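Local atomic coordinates of Rod shape determining protein RodA (Thermus thermophilus, PDB entry 6BAR), a protein that probably polymerises lipid-linked disaccharide-peptide units into peptidoglycan strands at the cell membrane, as a SEDS-family glycosyltransferase of cell wall elongation. Residues A10-V16 with V349-R354; S230-K236 with E263-V268. All blocks are in the same frame, centred on the assembly; numbering follows the deposited sequence.

Contact 1. Residues A10-V16 with V349-R354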
# COMPACT_ATOMS: atom_id res chain seq x y z
N ALA A 10 -6.63 22.68 3.82
CA ALA A 10 -7.35 22.15 4.98
C ALA A 10 -7.09 20.66 5.15
O ALA A 10 -8.02 19.85 5.18
CB ALA A 10 -8.84 22.43 4.85
N TYR A 11 -5.82 20.27 5.24
CA TYR A 11 -5.46 18.87 5.38
C TYR A 11 -5.34 18.50 6.86
O TYR A 11 -5.38 19.36 7.75
CB TYR A 11 -4.15 18.56 4.66
CG TYR A 11 -4.18 18.81 3.17
CD1 TYR A 11 -3.73 20.02 2.64
CD2 TYR A 11 -4.64 17.84 2.28
CE1 TYR A 11 -3.74 20.26 1.28
CE2 TYR A 11 -4.66 18.07 0.92
CZ TYR A 11 -4.20 19.28 0.42
OH TYR A 11 -4.21 19.53 -0.94
N ASP A 12 -5.20 17.21 7.12
CA ASP A 12 -4.83 16.74 8.46
C ASP A 12 -3.31 16.67 8.49
O ASP A 12 -2.71 15.69 8.04
CB ASP A 12 -5.45 15.39 8.77
CG ASP A 12 -5.02 14.86 10.12
OD1 ASP A 12 -5.35 15.48 11.16
OD2 ASP A 12 -4.33 13.82 10.16
N TRP A 13 -2.68 17.71 9.03
CA TRP A 13 -1.23 17.77 8.99
C TRP A 13 -0.57 16.77 9.93
O TRP A 13 0.62 16.47 9.76
CB TRP A 13 -0.76 19.20 9.31
CG TRP A 13 -1.34 20.23 8.37
CD1 TRP A 13 -2.50 20.93 8.55
CD2 TRP A 13 -0.80 20.64 7.11
NE1 TRP A 13 -2.70 21.77 7.47
CE2 TRP A 13 -1.68 21.61 6.58
CE3 TRP A 13 0.34 20.30 6.38
CZ2 TRP A 13 -1.45 22.24 5.35
CZ3 TRP A 13 0.57 20.92 5.16
CH2 TRP A 13 -0.32 21.88 4.66
N GLY A 14 -1.30 16.23 10.91
CA GLY A 14 -0.74 15.19 11.75
C GLY A 14 -0.32 13.96 10.96
O GLY A 14 0.77 13.42 11.16
N LEU A 15 -1.18 13.51 10.04
CA LEU A 15 -0.82 12.40 9.17
C LEU A 15 0.39 12.74 8.31
O LEU A 15 1.24 11.87 8.05
CB LEU A 15 -2.02 12.03 8.28
CG LEU A 15 -1.81 10.93 7.25
CD1 LEU A 15 -1.45 9.62 7.93
CD2 LEU A 15 -3.05 10.76 6.39
N VAL A 16 0.48 13.99 7.87
CA VAL A 16 1.65 14.44 7.12
C VAL A 16 2.91 14.27 7.95
O VAL A 16 3.93 13.75 7.48
CB VAL A 16 1.45 15.89 6.65
CG1 VAL A 16 2.60 16.34 5.79
CG2 VAL A 16 0.13 16.03 5.90
N VAL A 349 -5.30 9.82 -0.53
CA VAL A 349 -6.09 9.79 0.69
C VAL A 349 -6.18 11.19 1.30
O VAL A 349 -7.24 11.59 1.81
CB VAL A 349 -5.54 8.73 1.68
CG1 VAL A 349 -4.32 9.23 2.43
CG2 VAL A 349 -6.60 8.29 2.66
N LEU A 350 -5.11 11.98 1.18
CA LEU A 350 -5.10 13.33 1.75
C LEU A 350 -6.05 14.26 1.00
O LEU A 350 -6.72 15.10 1.62
CB LEU A 350 -3.67 13.88 1.70
CG LEU A 350 -3.15 14.55 2.96
CD1 LEU A 350 -3.21 13.58 4.12
CD2 LEU A 350 -1.74 15.04 2.74
N LEU A 351 -6.12 14.12 -0.33
CA LEU A 351 -7.04 14.95 -1.09
C LEU A 351 -8.48 14.50 -0.89
O LEU A 351 -9.39 15.34 -0.93
CB LEU A 351 -6.68 14.96 -2.58
CG LEU A 351 -7.23 13.92 -3.56
CD1 LEU A 351 -8.60 14.31 -4.11
CD2 LEU A 351 -6.24 13.69 -4.70
N VAL A 352 -8.74 13.20 -0.68
CA VAL A 352 -10.13 12.84 -0.42
C VAL A 352 -10.53 13.26 0.99
O VAL A 352 -11.72 13.49 1.24
CB VAL A 352 -10.44 11.35 -0.65
CG1 VAL A 352 -10.24 10.98 -2.11
CG2 VAL A 352 -9.63 10.47 0.25
N HIS A 353 -9.58 13.39 1.91
CA HIS A 353 -9.92 13.96 3.22
C HIS A 353 -10.16 15.46 3.14
O HIS A 353 -11.04 15.97 3.84
CB HIS A 353 -8.84 13.66 4.26
CG HIS A 353 -9.17 14.18 5.63
ND1 HIS A 353 -8.52 15.26 6.19
CD2 HIS A 353 -10.07 13.76 6.55
CE1 HIS A 353 -9.01 15.49 7.40
NE2 HIS A 353 -9.95 14.60 7.64
N ARG A 354 -9.40 16.18 2.32
CA ARG A 354 -9.60 17.63 2.26
C ARG A 354 -10.89 18.02 1.55
O ARG A 354 -11.41 19.11 1.81
CB ARG A 354 -8.42 18.32 1.58
CG ARG A 354 -8.49 18.32 0.07
CD ARG A 354 -7.64 19.42 -0.53
NE ARG A 354 -7.15 19.07 -1.85
CZ ARG A 354 -7.87 19.15 -2.96
NH1 ARG A 354 -9.13 19.58 -2.91
NH2 ARG A 354 -7.34 18.80 -4.12

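Contact 2. Residues S230-K236 with E263-V268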
# COMPACT_ATOMS: atom_id res chain seq x y z
N SER A 230 18.34 -3.22 24.87
CA SER A 230 17.41 -2.10 24.88
C SER A 230 17.96 -0.92 24.09
O SER A 230 17.19 -0.12 23.55
CB SER A 230 17.09 -1.68 26.32
OG SER A 230 18.20 -1.09 26.97
N GLY A 231 19.29 -0.81 23.98
CA GLY A 231 19.90 0.29 23.26
C GLY A 231 20.26 -0.02 21.82
O GLY A 231 19.90 0.73 20.91
N GLY A 232 20.98 -1.12 21.60
CA GLY A 232 21.38 -1.51 20.26
C GLY A 232 22.82 -1.16 19.94
O GLY A 232 23.68 -1.03 20.82
N LEU A 233 23.08 -1.01 18.64
CA LEU A 233 24.42 -0.67 18.15
C LEU A 233 24.55 0.76 17.63
O LEU A 233 25.64 1.32 17.71
CB LEU A 233 24.83 -1.64 17.03
CG LEU A 233 25.00 -3.11 17.44
CD1 LEU A 233 25.59 -3.94 16.31
CD2 LEU A 233 25.87 -3.21 18.69
N PHE A 234 23.47 1.35 17.10
CA PHE A 234 23.47 2.74 16.60
C PHE A 234 24.38 2.89 15.38
O PHE A 234 25.15 3.85 15.27
CB PHE A 234 23.85 3.73 17.71
CG PHE A 234 22.73 4.05 18.69
CD1 PHE A 234 22.12 5.30 18.69
CD2 PHE A 234 22.32 3.12 19.64
CE1 PHE A 234 21.10 5.61 19.60
CE2 PHE A 234 21.31 3.42 20.55
CZ PHE A 234 20.70 4.67 20.53
N GLY A 235 24.29 1.94 14.45
CA GLY A 235 25.14 1.97 13.28
C GLY A 235 26.52 1.40 13.48
O GLY A 235 27.43 1.71 12.70
N LYS A 236 26.72 0.57 14.50
CA LYS A 236 28.02 -0.01 14.78
C LYS A 236 28.01 -1.49 14.39
O LYS A 236 27.04 -1.99 13.82
CB LYS A 236 28.38 0.15 16.26
CG LYS A 236 28.66 1.59 16.72
CD LYS A 236 28.76 1.67 18.25
CE LYS A 236 28.94 3.10 18.76
NZ LYS A 236 29.34 3.12 20.21
N GLU A 263 18.53 -4.67 15.09
CA GLU A 263 19.72 -4.99 15.86
C GLU A 263 20.53 -3.76 16.27
O GLU A 263 21.08 -3.75 17.38
CB GLU A 263 20.62 -5.95 15.07
CG GLU A 263 21.77 -6.57 15.87
CD GLU A 263 22.56 -7.62 15.08
OE1 GLU A 263 22.08 -8.08 14.03
OE2 GLU A 263 23.67 -7.98 15.53
N GLU A 264 20.61 -2.73 15.43
CA GLU A 264 21.36 -1.53 15.78
C GLU A 264 20.58 -0.58 16.69
O GLU A 264 21.19 0.30 17.31
CB GLU A 264 21.81 -0.76 14.52
CG GLU A 264 22.83 -1.51 13.64
CD GLU A 264 23.35 -0.67 12.47
OE1 GLU A 264 24.45 -0.97 11.96
OE2 GLU A 264 22.66 0.29 12.06
N TRP A 265 19.25 -0.75 16.80
CA TRP A 265 18.41 0.08 17.64
C TRP A 265 17.59 -0.69 18.66
O TRP A 265 16.97 -0.07 19.53
CB TRP A 265 17.45 0.93 16.79
CG TRP A 265 18.14 1.95 15.98
CD1 TRP A 265 18.70 1.78 14.74
CD2 TRP A 265 18.35 3.32 16.33
NE1 TRP A 265 19.25 2.96 14.30
CE2 TRP A 265 19.04 3.93 15.25
CE3 TRP A 265 18.02 4.10 17.44
CZ2 TRP A 265 19.41 5.27 15.27
CZ3 TRP A 265 18.38 5.43 17.45
CH2 TRP A 265 19.07 6.00 16.37
N GLY A 266 17.53 -2.02 18.55
CA GLY A 266 17.05 -2.84 19.63
C GLY A 266 15.58 -2.65 19.95
O GLY A 266 14.76 -2.27 19.10
N PHE A 267 15.25 -2.92 21.21
CA PHE A 267 13.85 -2.96 21.61
C PHE A 267 13.21 -1.57 21.56
O PHE A 267 12.06 -1.44 21.16
CB PHE A 267 13.70 -3.57 22.99
CG PHE A 267 12.43 -4.35 23.17
CD1 PHE A 267 12.31 -5.62 22.63
CD2 PHE A 267 11.37 -3.81 23.87
CE1 PHE A 267 11.14 -6.34 22.78
CE2 PHE A 267 10.19 -4.53 24.03
CZ PHE A 267 10.08 -5.79 23.49
N VAL A 268 13.96 -0.53 21.95
CA VAL A 268 13.41 0.82 21.85
C VAL A 268 13.19 1.20 20.39
O VAL A 268 12.18 1.83 20.05
CB VAL A 268 14.32 1.83 22.58
CG1 VAL A 268 13.71 3.22 22.53
CG2 VAL A 268 14.53 1.40 24.02

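Contact 1. Residues A10-V16 with V349-R354
L350 is the main bump from helix 336-354, and it fits a hollow formed by Y11, L15 and V16. Its CD1 meets CD2 of L15 at 3.6 Å, the two leucines sliding past each other in opposite directions, while its CD2 reaches V16 CG2 at 3.8 Å. The Y11 ring crosses the leucine at about a right angle, with Y11 CD2 lying 3.7 Å from L350 CG; the backbone O of L350 sits at the edge of that ring, near its plane. Y11 CG stands beside its own backbone N (chi1 -61°), which lays the ring alongside R354. The two side chains point the same way, their flat groups turned 87° apart, and R354 NE gives Y11 OH a weak hydrogen bond of 3.1 Å, bent to 131°. Y11 OH is also bonded to Q58, its stronger partner. Replacing Y11 by an alanine would probably open a gap beside L350 and leave Q58 without its hydroxyl mate. D12 CB rests 3.8 Å from H353 CE1, while the carboxylate turns away to R283 on helix 266-288 in a salt bridge, and its OD2 also accepts from L15 N. With D12 as N-cap of helix 13-30, the start of the model's first helix docks against the end of its last, consistent with the transmembrane helical bundle of the SEDS family.

Contact 2. Residues S230-K236 with E263-V268
Two backbone N-H groups of the loop, those of L233 and F234, converge on the carbonyl oxygen of E264, near the end of helix 258-264. The bond from F234 N is nearly straight at 163° and reaches E264 O in the carbonyl plane, on a lone pair; the one from L233 N to E264 O is weak. G232 CA adds a CH...O contact to the same oxygen, and a CB at G232 would point at the E264 carbonyl and, at these backbone angles, would probably be jammed against the preceding carbonyl as well.

The loop lies over a break between two helices: W265 leaves helical geometry, G266 has positive phi, and helix 266-288, part of a predicted transmembrane span, follows.

Among the aromatic groups, F234 meets the six-membered ring of W265 obliquely, with centroids 4.4 Å apart and planes at 38°. F234 CE1 comes within 3.5 Å of W265 CZ3, and the W265 ring also stacks on W261.

As for the acid, the E264 chain is extended beyond CG and runs along the loop, its CG 3.9 Å from L233 CB. Its carboxylate lies against G235, with OE2 3.2 Å from G235 CA, and that oxygen is hydrogen-bonded to S32.

From the N terminus, the chain enters contact 1 almost at once, at 10-16, and closes it only after 332 intervening residues, when 349-354 arrives near the far end of the protein. Contact 2 is nested inside that large loop: 230-236 follows helix 175-184 after an unmodelled run, and 263-268 closes a short loop of 26 residues. Contact 1 therefore ties the start of helix 13-30 to the end of helix 336-354, whereas contact 2 fastens a surface loop over the junction of helices 258-264 and 266-288. Their centres lie about 33 Å apart, but helix 266-288, which begins in contact 2, also carries R283 and L287 to contact 1.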